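Local atomic coordinates of Dye type peroxidase A (Streptomyces lividans 1326, PDB entry 6GZW), a protein that binds haem and, as a dye-decolourising peroxidase, probably uses hydrogen peroxide to oxidise dyes and other substrates. Residues Q19-T24 and T83-G87; P108-F112 and G332-V336; P212-A216 and F358-G362. All blocks are in the same frame, centred on the assembly; numbering follows the deposited sequence.

Interaction 1: Q19-T24 and T83-G87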
loop_
_atom_site.group_PDB
_atom_site.type_symbol
_atom_site.label_atom_id
_atom_site.label_comp_id
_atom_site.label_asym_id
_atom_site.label_seq_id
_atom_site.Cartn_x
_atom_site.Cartn_y
_atom_site.Cartn_z
ATOM N N GLN A 19 -20.750 -2.332 -14.593
ATOM C CA GLN A 19 -19.531 -2.947 -14.033
ATOM C C GLN A 19 -19.351 -2.512 -12.595
ATOM O O GLN A 19 -19.703 -1.363 -12.248
ATOM C CB GLN A 19 -18.311 -2.553 -14.836
ATOM C CG GLN A 19 -18.152 -3.272 -16.170
ATOM C CD GLN A 19 -16.780 -3.016 -16.767
ATOM O OE1 GLN A 19 -15.769 -3.526 -16.237
ATOM N NE2 GLN A 19 -16.717 -2.269 -17.852
ATOM N N PRO A 20 -18.783 -3.400 -11.752
ATOM C CA PRO A 20 -18.379 -3.028 -10.392
ATOM C C PRO A 20 -17.222 -2.001 -10.404
ATOM O O PRO A 20 -16.571 -1.790 -11.426
ATOM C CB PRO A 20 -17.911 -4.367 -9.803
ATOM C CG PRO A 20 -17.319 -5.051 -10.966
ATOM C CD PRO A 20 -18.216 -4.719 -12.131
ATOM N N GLY A 21 -17.025 -1.310 -9.290
ATOM C CA GLY A 21 -15.965 -0.313 -9.173
ATOM C C GLY A 21 -16.333 1.118 -9.549
ATOM O O GLY A 21 -15.444 1.942 -9.751
ATOM N N ILE A 22 -17.636 1.395 -9.685
ATOM C CA ILE A 22 -18.131 2.708 -10.021
ATOM C C ILE A 22 -18.919 3.235 -8.839
ATOM O O ILE A 22 -18.578 4.297 -8.284
ATOM C CB ILE A 22 -18.960 2.692 -11.322
ATOM C CG1 ILE A 22 -18.135 2.102 -12.470
ATOM C CG2 ILE A 22 -19.402 4.107 -11.706
ATOM C CD1 ILE A 22 -18.904 1.904 -13.760
ATOM N N THR A 23 -19.980 2.523 -8.463
ATOM C CA THR A 23 -20.806 2.865 -7.283
ATOM C C THR A 23 -20.432 2.086 -6.043
ATOM O O THR A 23 -20.891 2.396 -4.961
ATOM C CB THR A 23 -22.319 2.600 -7.550
ATOM O OG1 THR A 23 -22.543 1.232 -7.920
ATOM C CG2 THR A 23 -22.810 3.519 -8.615
ATOM N N THR A 24 -19.591 1.054 -6.211
ATOM C CA THR A 24 -19.058 0.291 -5.115
ATOM C C THR A 24 -18.422 1.207 -4.064
ATOM O O THR A 24 -17.766 2.176 -4.443
ATOM C CB THR A 24 -17.939 -0.624 -5.633
ATOM O OG1 THR A 24 -18.409 -1.313 -6.776
ATOM C CG2 THR A 24 -17.495 -1.618 -4.577
ATOM N N THR A 83 -13.050 -5.814 -6.486
ATOM C CA THR A 83 -13.655 -5.477 -7.764
ATOM C C THR A 83 -12.596 -5.311 -8.819
ATOM O O THR A 83 -11.466 -4.899 -8.544
ATOM C CB THR A 83 -14.549 -4.208 -7.757
ATOM O OG1 THR A 83 -13.755 -3.037 -7.462
ATOM C CG2 THR A 83 -15.635 -4.329 -6.723
ATOM N N VAL A 84 -12.967 -5.665 -10.039
ATOM C CA VAL A 84 -12.161 -5.484 -11.239
ATOM C C VAL A 84 -13.048 -4.818 -12.293
ATOM O O VAL A 84 -14.153 -5.294 -12.551
ATOM C CB VAL A 84 -11.629 -6.829 -11.791
ATOM C CG1 VAL A 84 -10.591 -6.566 -12.877
ATOM C CG2 VAL A 84 -11.026 -7.648 -10.671
ATOM N N THR A 85 -12.545 -3.743 -12.882
ATOM C CA THR A 85 -13.260 -2.925 -13.860
ATOM C C THR A 85 -12.389 -2.675 -15.077
ATOM O O THR A 85 -11.184 -2.428 -14.936
ATOM C CB THR A 85 -13.526 -1.536 -13.246
ATOM O OG1 THR A 85 -14.000 -1.693 -11.910
ATOM C CG2 THR A 85 -14.488 -0.765 -14.081
ATOM N N PHE A 86 -12.991 -2.702 -16.266
ATOM C CA PHE A 86 -12.267 -2.640 -17.524
ATOM C C PHE A 86 -12.694 -1.466 -18.399
ATOM O O PHE A 86 -13.913 -1.240 -18.570
ATOM C CB PHE A 86 -12.516 -3.934 -18.318
ATOM C CG PHE A 86 -12.169 -5.209 -17.563
ATOM C CD1 PHE A 86 -10.838 -5.646 -17.467
ATOM C CD2 PHE A 86 -13.153 -5.945 -16.899
ATOM C CE1 PHE A 86 -10.514 -6.781 -16.775
ATOM C CE2 PHE A 86 -12.826 -7.099 -16.183
ATOM C CZ PHE A 86 -11.494 -7.515 -16.122
ATOM N N GLY A 87 -11.726 -0.796 -19.040
ATOM C CA GLY A 87 -12.022 0.269 -20.007
ATOM C C GLY A 87 -11.137 0.244 -21.239
ATOM O O GLY A 87 -10.104 -0.433 -21.263
HETATM O O HOH W 1 -16.189 -5.804 -14.558
#
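Two donors grip the side-chain carbonyl oxygen of Gln19: Phe86 N at 2.9 Å from OE1, over a fairly straight bond (160° at the hydrogen), and water 1. The same water donates to Val84 O, 2.9 Å from it, bridging back to the strand. On the other branch of the amide, Gln19 NE2 lies 3.1 Å from Phe86 O, donating in the carbonyl plane onto a lone pair. One glutamine thus takes both backbone polar groups of one strand residue; with CG anti to the carbonyl carbon (chi1 -76°) and the chain extended beyond it, the amide lies beside Phe86. Thr85 OG1 adds a short bond of 2.6 Å to Pro20 O. Farther along, Pro20 CB rests 3.8 Å from Thr83 CG2, and the methyls of Thr24 and Thr83 meet tip to tip, while Thr83 OG1 bonds to Gln27. A beta carbon on Gly21 would strike Thr85 OG1, and the backbone angles there also call for glycine. Loop 19-24 is thus held to strand 83-89 of the ferredoxin-like sheet by two amide hydrogen bonds, the Thr85 hydroxyl and a water; a half-turn of the Gln19 amide would probably set NE2 against Phe86 N and OE1 against Phe86 O.

Interaction 2: P108-F112 and G332-V336. With HEM (protoporphyrin IX containing Fe), chain C.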
loop_
_atom_site.group_PDB
_atom_site.type_symbol
_atom_site.label_atom_id
_atom_site.label_comp_id
_atom_site.label_asym_id
_atom_site.label_seq_id
_atom_site.Cartn_x
_atom_site.Cartn_y
_atom_site.Cartn_z
ATOM N N PRO A 108 -9.665 13.487 -27.215
ATOM C CA PRO A 108 -8.642 13.822 -26.204
ATOM C C PRO A 108 -9.049 14.963 -25.280
ATOM O O PRO A 108 -9.670 15.930 -25.717
ATOM C CB PRO A 108 -7.416 14.219 -27.036
ATOM C CG PRO A 108 -7.886 14.298 -28.459
ATOM C CD PRO A 108 -9.083 13.411 -28.559
ATOM N N LEU A 109 -8.670 14.861 -24.007
ATOM C CA LEU A 109 -8.927 15.922 -23.047
ATOM C C LEU A 109 -8.170 17.169 -23.478
ATOM O O LEU A 109 -7.162 17.055 -24.180
ATOM C CB LEU A 109 -8.478 15.498 -21.632
ATOM C CG LEU A 109 -9.170 14.267 -21.023
ATOM C CD1 LEU A 109 -8.447 13.709 -19.785
ATOM C CD2 LEU A 109 -10.610 14.564 -20.687
ATOM N N PRO A 110 -8.641 18.368 -23.061
ATOM C CA PRO A 110 -7.844 19.574 -23.313
ATOM C C PRO A 110 -6.423 19.482 -22.757
ATOM O O PRO A 110 -6.171 18.762 -21.785
ATOM C CB PRO A 110 -8.620 20.670 -22.578
ATOM C CG PRO A 110 -10.027 20.165 -22.519
ATOM C CD PRO A 110 -9.916 18.676 -22.383
ATOM N N ASP A 111 -5.495 20.192 -23.381
ATOM C CA ASP A 111 -4.201 20.410 -22.787
ATOM C C ASP A 111 -4.373 21.593 -21.859
ATOM O O ASP A 111 -4.313 22.735 -22.290
ATOM C CB ASP A 111 -3.123 20.644 -23.859
ATOM C CG ASP A 111 -2.919 19.420 -24.747
ATOM O OD1 ASP A 111 -2.388 18.390 -24.268
ATOM O OD2 ASP A 111 -3.321 19.465 -25.930
ATOM N N PHE A 112 -4.652 21.325 -20.581
ATOM C CA PHE A 112 -4.867 22.392 -19.598
ATOM C C PHE A 112 -3.564 23.098 -19.307
ATOM O O PHE A 112 -2.510 22.455 -19.282
ATOM C CB PHE A 112 -5.458 21.839 -18.298
ATOM C CG PHE A 112 -6.754 21.120 -18.485
ATOM C CD1 PHE A 112 -7.949 21.825 -18.570
ATOM C CD2 PHE A 112 -6.788 19.731 -18.614
ATOM C CE1 PHE A 112 -9.154 21.148 -18.745
ATOM C CE2 PHE A 112 -7.987 19.061 -18.771
ATOM C CZ PHE A 112 -9.176 19.782 -18.859
ATOM N N GLY A 332 -18.865 16.772 -17.352
ATOM C CA GLY A 332 -18.335 16.364 -16.043
ATOM C C GLY A 332 -16.952 16.939 -15.865
ATOM O O GLY A 332 -16.775 18.143 -15.728
ATOM N N PHE A 333 -15.948 16.064 -15.900
ATOM C CA PHE A 333 -14.553 16.460 -15.683
ATOM C C PHE A 333 -14.093 17.668 -16.482
ATOM O O PHE A 333 -13.489 18.584 -15.923
ATOM C CB PHE A 333 -13.607 15.285 -15.948
ATOM C CG PHE A 333 -12.150 15.641 -15.792
ATOM C CD1 PHE A 333 -11.582 15.653 -14.527
ATOM C CD2 PHE A 333 -11.369 16.013 -16.867
ATOM C CE1 PHE A 333 -10.239 16.002 -14.367
ATOM C CE2 PHE A 333 -10.045 16.396 -16.714
ATOM C CZ PHE A 333 -9.475 16.377 -15.455
ATOM N N VAL A 334 -14.400 17.691 -17.786
ATOM C CA VAL A 334 -13.767 18.660 -18.674
ATOM C C VAL A 334 -14.118 20.122 -18.313
ATOM O O VAL A 334 -13.219 20.908 -18.056
ATOM C CB VAL A 334 -14.004 18.323 -20.156
ATOM C CG1 VAL A 334 -13.474 19.440 -21.061
ATOM C CG2 VAL A 334 -13.303 17.014 -20.476
ATOM N N PRO A 335 -15.411 20.465 -18.278
ATOM C CA PRO A 335 -15.741 21.870 -17.927
ATOM C C PRO A 335 -15.353 22.286 -16.509
ATOM O O PRO A 335 -14.969 23.430 -16.294
ATOM C CB PRO A 335 -17.258 21.951 -18.148
ATOM C CG PRO A 335 -17.737 20.537 -18.106
ATOM C CD PRO A 335 -16.606 19.696 -18.644
ATOM N N VAL A 336 -15.382 21.357 -15.560
ATOM C CA VAL A 336 -14.996 21.668 -14.194
ATOM C C VAL A 336 -13.489 21.918 -14.177
ATOM O O VAL A 336 -13.040 22.925 -13.635
ATOM C CB VAL A 336 -15.424 20.571 -13.203
ATOM C CG1 VAL A 336 -14.902 20.876 -11.812
ATOM C CG2 VAL A 336 -16.947 20.426 -13.188
HETATM C CHA HEM C . -15.114 18.365 -3.679
HETATM C CHB HEM C . -10.423 17.904 -2.574
HETATM C CHC HEM C . -9.414 17.514 -7.309
HETATM C CHD HEM C . -14.080 17.970 -8.389
HETATM C C1A HEM C . -13.941 18.277 -2.974
HETATM C C2A HEM C . -13.838 18.420 -1.559
HETATM C C3A HEM C . -12.520 18.292 -1.264
HETATM C C4A HEM C . -11.807 18.079 -2.490
HETATM C CMA HEM C . -11.869 18.328 0.098
HETATM C CAA HEM C . -14.966 18.680 -0.569
HETATM C CBA HEM C . -15.655 17.464 0.032
HETATM C CGA HEM C . -16.454 16.726 -0.989
HETATM O O1A HEM C . -17.622 17.069 -1.314
HETATM O O2A HEM C . -15.941 15.728 -1.574
HETATM C C1B HEM C . -9.736 17.730 -3.789
HETATM C C2B HEM C . -8.335 17.490 -3.890
HETATM C C3B HEM C . -8.013 17.382 -5.206
HETATM C C4B HEM C . -9.305 17.552 -5.940
HETATM C CMB HEM C . -7.378 17.423 -2.739
HETATM C CAB HEM C . -6.722 17.048 -5.844
HETATM C CBB HEM C . -5.761 16.353 -5.259
HETATM C C1C HEM C . -10.578 17.651 -8.031
HETATM C C2C HEM C . -10.660 17.609 -9.447
HETATM C C3C HEM C . -12.001 17.758 -9.758
HETATM C C4C HEM C . -12.721 17.852 -8.513
HETATM C CMC HEM C . -9.537 17.473 -10.429
HETATM C CAC HEM C . -12.668 17.854 -11.078
HETATM C CBC HEM C . -12.121 18.227 -12.245
HETATM C C1D HEM C . -14.707 18.049 -7.138
HETATM C C2D HEM C . -16.178 18.106 -7.062
HETATM C C3D HEM C . -16.479 18.220 -5.754
HETATM C C4D HEM C . -15.165 18.227 -5.048
HETATM C CMD HEM C . -17.167 18.014 -8.220
HETATM C CAD HEM C . -17.879 18.320 -5.170
HETATM C CBD HEM C . -18.419 19.754 -5.199
HETATM C CGD HEM C . -19.823 19.797 -4.682
HETATM O O1D HEM C . -20.051 20.067 -3.469
HETATM O O2D HEM C . -20.761 19.536 -5.463
HETATM N NA HEM C . -12.684 18.168 -3.548
HETATM N NB HEM C . -10.251 17.783 -5.024
HETATM N NC HEM C . -11.802 17.856 -7.486
HETATM N ND HEM C . -14.134 18.217 -5.934
HETATM FE FE HEM C . -12.259 18.039 -5.492
HETATM O O HOH W 2 -12.417 16.064 -5.438
#
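Phe333, on the first turn of helix 333-343, has its ring wedged between the haem and the side chains of Leu109 and Phe112. From CB the chain leaves with CG anti to the backbone N (chi1 178°), and the two sides of the ring then go different ways. CD1 comes within 3.5 Å of CBC, the terminal carbon of a haem vinyl group, with CE1 close beside it. On the far side CD2 meets Leu109 CD2 at 4.2 Å, the two side chains crossing at about a right angle, and CE2 lies 3.9 Å from Phe112 CE2. Val334 divides its branches likewise: CG2 packs 3.6 Å from Leu109 CD2, while CG1 sits 3.8 Å from Pro110 CG. Its carbonyl oxygen lies at the edge of the Phe112 ring, near the ring plane, and Pro110 CB sits over the rim of one face of that ring. Three residues after Phe333, Val336 CG1 reaches the same vinyl, 3.8 Å from CAC. Were Phe333 replaced by an alanine, a gap would probably open between the vinyl and Leu109, and the Phe112 ring would lose this aromatic contact. The side chains meet here through carbon alone, so shape rather than polarity matches loop 108-112 to the helix, and the haem presents a hydrocarbon substituent, not a propionate, to this wall of its pocket.

Interaction 3: P212-A216 and F358-G362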
loop_
_atom_site.group_PDB
_atom_site.type_symbol
_atom_site.label_atom_id
_atom_site.label_comp_id
_atom_site.label_asym_id
_atom_site.label_seq_id
_atom_site.Cartn_x
_atom_site.Cartn_y
_atom_site.Cartn_z
ATOM N N PRO A 212 -22.266 5.186 -29.089
ATOM C CA PRO A 212 -22.408 3.916 -29.792
ATOM C C PRO A 212 -23.041 2.872 -28.877
ATOM O O PRO A 212 -22.816 2.883 -27.665
ATOM C CB PRO A 212 -20.969 3.551 -30.194
ATOM C CG PRO A 212 -20.063 4.479 -29.428
ATOM C CD PRO A 212 -20.898 5.378 -28.561
ATOM N N ALA A 213 -23.839 1.977 -29.453
ATOM C CA ALA A 213 -24.643 1.052 -28.661
ATOM C C ALA A 213 -23.804 0.151 -27.755
ATOM O O ALA A 213 -24.272 -0.224 -26.693
ATOM C CB ALA A 213 -25.530 0.211 -29.580
ATOM N N TRP A 214 -22.561 -0.164 -28.147
ATOM C CA TRP A 214 -21.716 -1.028 -27.311
ATOM C C TRP A 214 -21.429 -0.417 -25.927
ATOM O O TRP A 214 -21.056 -1.140 -25.005
ATOM C CB TRP A 214 -20.396 -1.404 -28.021
ATOM C CG TRP A 214 -19.378 -0.330 -28.119
ATOM C CD1 TRP A 214 -19.190 0.527 -29.155
ATOM C CD2 TRP A 214 -18.370 -0.013 -27.147
ATOM N NE1 TRP A 214 -18.145 1.378 -28.894
ATOM C CE2 TRP A 214 -17.618 1.065 -27.666
ATOM C CE3 TRP A 214 -18.031 -0.532 -25.890
ATOM C CZ2 TRP A 214 -16.563 1.641 -26.962
ATOM C CZ3 TRP A 214 -16.966 0.042 -25.202
ATOM C CH2 TRP A 214 -16.250 1.099 -25.736
ATOM N N MET A 215 -21.577 0.905 -25.789
ATOM C CA MET A 215 -21.403 1.575 -24.494
ATOM C C MET A 215 -22.639 1.659 -23.584
ATOM O O MET A 215 -22.579 2.286 -22.517
ATOM C CB MET A 215 -20.788 2.963 -24.702
ATOM C CG MET A 215 -19.266 2.965 -24.724
ATOM S SD MET A 215 -18.499 2.427 -23.183
ATOM C CE MET A 215 -18.989 3.776 -22.098
ATOM N N ALA A 216 -23.752 1.046 -23.992
ATOM C CA ALA A 216 -24.984 1.056 -23.191
ATOM C C ALA A 216 -24.787 0.648 -21.724
ATOM O O ALA A 216 -24.127 -0.350 -21.449
ATOM C CB ALA A 216 -26.053 0.190 -23.851
ATOM N N PHE A 358 -11.008 6.704 -20.318
ATOM C CA PHE A 358 -11.393 5.374 -20.814
ATOM C C PHE A 358 -12.906 5.176 -20.882
ATOM O O PHE A 358 -13.652 5.713 -20.046
ATOM C CB PHE A 358 -10.721 4.274 -19.986
ATOM C CG PHE A 358 -9.229 4.458 -19.823
ATOM C CD1 PHE A 358 -8.341 4.144 -20.847
ATOM C CD2 PHE A 358 -8.713 4.977 -18.642
ATOM C CE1 PHE A 358 -6.981 4.326 -20.689
ATOM C CE2 PHE A 358 -7.342 5.160 -18.479
ATOM C CZ PHE A 358 -6.464 4.835 -19.497
ATOM N N ALA A 359 -13.334 4.414 -21.897
ATOM C CA ALA A 359 -14.721 4.012 -22.065
ATOM C C ALA A 359 -14.948 2.692 -21.351
ATOM O O ALA A 359 -14.414 1.650 -21.775
ATOM C CB ALA A 359 -15.052 3.857 -23.541
ATOM N N VAL A 360 -15.761 2.708 -20.312
ATOM C CA VAL A 360 -15.974 1.557 -19.455
ATOM C C VAL A 360 -17.397 1.068 -19.752
ATOM O O VAL A 360 -18.375 1.678 -19.300
ATOM C CB VAL A 360 -15.772 1.966 -17.984
ATOM C CG1 VAL A 360 -16.209 0.897 -17.008
ATOM C CG2 VAL A 360 -14.302 2.333 -17.734
ATOM N N PRO A 361 -17.530 -0.008 -20.550
ATOM C CA PRO A 361 -18.884 -0.439 -20.939
ATOM C C PRO A 361 -19.714 -1.006 -19.805
ATOM O O PRO A 361 -19.279 -1.076 -18.646
ATOM C CB PRO A 361 -18.599 -1.503 -21.992
ATOM C CG PRO A 361 -17.310 -2.100 -21.518
ATOM C CD PRO A 361 -16.515 -0.904 -21.122
ATOM N N GLY A 362 -20.952 -1.377 -20.110
ATOM C CA GLY A 362 -21.815 -2.025 -19.125
ATOM C C GLY A 362 -21.258 -3.311 -18.540
ATOM O O GLY A 362 -20.288 -3.871 -19.056
HETATM O O HOH W 3 -22.178 -1.701 -22.692
#
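Two torsion choices bring Trp214 and Met215 onto Ala359 and Pro361. Trp214 sets CG between its backbone N and carbonyl carbon (chi1 74°), and Met215 bends twice, at chi2 (-63°) and chi3 (-67°), folding its thioether back toward the C-terminal end of strand 350-360. The fold is the tandem ferredoxin-like one of dye-decolourising peroxidases, a continuous antiparallel sheet in which this strand lies next to both 83-89 and 219-228; the short 3-10 turn 213-215 leads into the latter. Ala359 CB is met twice, by Trp214 CH2 at 3.7 Å and by Met215 SD at the same 3.7 Å, so the methyl meets the indole and the sulfur side by side, on one flank. The adjoining corner of the indole, CZ3, lies 3.9 Å from Pro361 CB. Met215 CG lies over one face of the indole, 3.5 Å above its plane and toward the rim, and the terminal CE ends 3.6 Å from Val360 O. The polar edge of the indole is turned to another partner, NE1 donating to Gln101 O, which ties the ring to a separate loop. Beside the turn, Ala216 O and Gly362 N do not bond directly; instead water 3 accepts from Gly362 N at 2.9 Å and donates to Trp214 O at 2.6 Å and Ala216 O at 2.7 Å.

In the fold
Interactions 1 and 3 form a continuous patch, their centres 13 Å apart, on neighbouring strands 83-89 and 350-360, where the N-terminal and C-terminal halves of the beta-sheet adjoin. Gln19 NE2 probably donates to Pro361 O across 2.9 Å, so one glutamine serves both. Val360 CG1 packs 3.5 Å from Phe86 O. Interaction 2 stands apart, centred 22 Å from interaction 1 and 20 Å from interaction 3, whose nearest atoms come within about 7 Å; helix 333-343 leads along the chain into strand 350-360. Of the three, interaction 2 alone holds haem-pocket residues, Phe333 and Val336, which touch a vinyl at the haem rim; the iron itself carries water 2 at 2.0 Å.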